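Local coordinates for SnoK (Streptomyces nogalater, PDB 5EPA), which probably acts as an iron- and 2-oxoglutarate-dependent carbocyclase, closing a carbon ring during biosynthesis of the polyketide nogalamycin, at residues L94-E99 against L269-T274. Sequence-based numbering, arbitrary orientation.
Sequences LVLHPE and LFPLVT
Leu-96 and Val-273 bring the two backbones closest, their CA atoms 6.6 Å apart, where the link between helix 92-95 and helix 98-108 passes the C-terminal segment 269-274, extended from Pro-271 to Val-273. No hydrogen bond joins the segments; the small contact is made by the forked end of Leu-96. With CG anti to the carbonyl carbon (chi1 -59°) and CD1 continuing the extended chain (chi2 -179°), this side chain carries its two methyls to the C-terminal segment although its first bond does not aim there. CD1 lies against the CB-CG side of the Pro-271 ring, 4.3 Å from its CG, an apolar contact. The other branch, CD2, stands 4.1 Å from the carbonyl O of Leu-272, a loose van der Waals approach to the backbone. Val-114 on strand 112-122 touches both Leu-96 and Pro-271, so strand and C-terminal segment share the leucine. The link itself is a tight corner: His-97 N donates to Leu-94 O (3.2 Å) as the first helix ends, and His-97 then serves as N-cap of the next, its ND1 making a weak hydrogen bond to Ile-100 N while NE2 bonds Glu-49. Pro-271 and Val-273 form backbone hydrogen bonds with Val-114 and Leu-112, tying the C-terminal segment alongside the start of strand 112-122. This is surface packing away from the iron and 2-oxoglutarate sites: a helix-to-helix corner meets the C-terminal tail where it runs beside the start of strand 112-122, in the larger beta-sheet of the double-stranded beta-helix (cupin) fold of the phytanoyl-CoA dioxygenase family.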
loop_
_atom_site.group_PDB
_atom_site.type_symbol
_atom_site.label_atom_id
_atom_site.label_comp_id
_atom_site.label_asym_id
_atom_site.label_seq_id
_atom_site.Cartn_x
_atom_site.Cartn_y
_atom_site.Cartn_z
ATOM N N LEU A 94 -5.227 -7.344 11.756
ATOM C CA LEU A 94 -5.004 -6.087 11.099
ATOM C C LEU A 94 -5.447 -6.149 9.648
ATOM O O LEU A 94 -6.228 -5.321 9.223
ATOM C CB LEU A 94 -3.525 -5.672 11.154
ATOM C CG LEU A 94 -3.166 -4.329 10.563
ATOM C CD1 LEU A 94 -3.911 -3.192 11.249
ATOM C CD2 LEU A 94 -1.678 -4.073 10.670
ATOM N N VAL A 95 -4.950 -7.115 8.888
ATOM C CA VAL A 95 -5.304 -7.234 7.477
ATOM C C VAL A 95 -6.772 -7.655 7.237
ATOM O O VAL A 95 -7.367 -7.244 6.247
ATOM C CB VAL A 95 -4.362 -8.170 6.685
ATOM C CG1 VAL A 95 -2.929 -7.676 6.782
ATOM C CG2 VAL A 95 -4.450 -9.625 7.155
ATOM N N LEU A 96 -7.332 -8.438 8.161
ATOM C CA LEU A 96 -8.747 -8.760 8.165
ATOM C C LEU A 96 -9.487 -8.006 9.251
ATOM O O LEU A 96 -10.564 -8.413 9.645
ATOM C CB LEU A 96 -8.969 -10.270 8.342
ATOM C CG LEU A 96 -8.347 -11.174 7.281
ATOM C CD1 LEU A 96 -8.656 -12.638 7.555
ATOM C CD2 LEU A 96 -8.825 -10.805 5.882
ATOM N N HIS A 97 -8.969 -6.857 9.678
ATOM C CA HIS A 97 -9.691 -5.972 10.568
ATOM C C HIS A 97 -11.051 -5.707 9.934
ATOM O O HIS A 97 -11.126 -5.452 8.725
ATOM C CB HIS A 97 -8.923 -4.659 10.755
ATOM C CG HIS A 97 -9.460 -3.787 11.841
ATOM N ND1 HIS A 97 -10.428 -2.839 11.620
ATOM C CD2 HIS A 97 -9.147 -3.703 13.160
ATOM C CE1 HIS A 97 -10.716 -2.233 12.760
ATOM N NE2 HIS A 97 -9.944 -2.731 13.709
ATOM N N PRO A 98 -12.140 -5.773 10.728
ATOM C CA PRO A 98 -13.459 -5.625 10.110
ATOM C C PRO A 98 -13.694 -4.271 9.470
ATOM O O PRO A 98 -14.332 -4.189 8.430
ATOM C CB PRO A 98 -14.426 -5.823 11.276
ATOM C CG PRO A 98 -13.633 -6.563 12.325
ATOM C CD PRO A 98 -12.222 -6.139 12.156
ATOM N N GLU A 99 -13.193 -3.205 10.083
ATOM C CA GLU A 99 -13.426 -1.902 9.528
ATOM C C GLU A 99 -12.497 -1.622 8.353
ATOM O O GLU A 99 -12.939 -1.170 7.291
ATOM C CB GLU A 99 -13.328 -0.815 10.608
ATOM C CG GLU A 99 -14.146 -1.103 11.877
ATOM C CD GLU A 99 -15.601 -1.496 11.638
ATOM O OE1 GLU A 99 -16.139 -1.398 10.492
ATOM O OE2 GLU A 99 -16.242 -1.896 12.624
ATOM N N LEU A 269 -3.063 -18.442 2.906
ATOM C CA LEU A 269 -2.123 -17.325 2.753
ATOM C C LEU A 269 -2.716 -16.112 2.010
ATOM O O LEU A 269 -2.202 -15.030 2.113
ATOM C CB LEU A 269 -0.818 -17.773 2.081
ATOM C CG LEU A 269 -0.042 -18.851 2.848
ATOM C CD1 LEU A 269 1.259 -19.165 2.127
ATOM C CD2 LEU A 269 0.270 -18.432 4.294
ATOM N N PHE A 270 -3.828 -16.313 1.328
ATOM C CA PHE A 270 -4.469 -15.264 0.570
ATOM C C PHE A 270 -5.962 -15.229 0.901
ATOM O O PHE A 270 -6.811 -15.468 0.052
ATOM C CB PHE A 270 -4.237 -15.524 -0.931
ATOM C CG PHE A 270 -2.785 -15.660 -1.322
ATOM C CD1 PHE A 270 -1.934 -14.591 -1.255
ATOM C CD2 PHE A 270 -2.277 -16.870 -1.771
ATOM C CE1 PHE A 270 -0.597 -14.697 -1.597
ATOM C CE2 PHE A 270 -0.935 -16.993 -2.126
ATOM C CZ PHE A 270 -0.100 -15.884 -2.051
ATOM N N PRO A 271 -6.306 -14.902 2.149
ATOM C CA PRO A 271 -7.675 -15.108 2.623
ATOM C C PRO A 271 -8.660 -14.097 2.070
ATOM O O PRO A 271 -8.307 -12.936 1.834
ATOM C CB PRO A 271 -7.553 -14.908 4.128
ATOM C CG PRO A 271 -6.320 -14.064 4.297
ATOM C CD PRO A 271 -5.392 -14.525 3.241
ATOM N N LEU A 272 -9.878 -14.568 1.852
ATOM C CA LEU A 272 -10.984 -13.746 1.393
ATOM C C LEU A 272 -11.359 -12.718 2.431
ATOM O O LEU A 272 -11.394 -13.018 3.600
ATOM C CB LEU A 272 -12.232 -14.568 1.107
ATOM C CG LEU A 272 -12.351 -15.227 -0.255
ATOM C CD1 LEU A 272 -13.444 -16.277 -0.203
ATOM C CD2 LEU A 272 -12.626 -14.206 -1.358
ATOM N N VAL A 273 -11.647 -11.500 1.959
ATOM C CA VAL A 273 -12.222 -10.468 2.787
ATOM C C VAL A 273 -13.719 -10.687 2.864
ATOM O O VAL A 273 -14.385 -10.769 1.833
ATOM C CB VAL A 273 -11.972 -9.074 2.186
ATOM C CG1 VAL A 273 -12.701 -8.000 2.996
ATOM C CG2 VAL A 273 -10.484 -8.785 2.160
ATOM N N THR A 274 -14.232 -10.789 4.087
ATOM C CA THR A 274 -15.648 -10.982 4.347
ATOM C C THR A 274 -16.090 -9.794 5.226
ATOM O O THR A 274 -16.961 -9.021 4.854
ATOM C CB THR A 274 -15.886 -12.235 5.196
ATOM O OG1 THR A 274 -15.187 -12.080 6.450
ATOM C CG2 THR A 274 -15.395 -13.504 4.484
#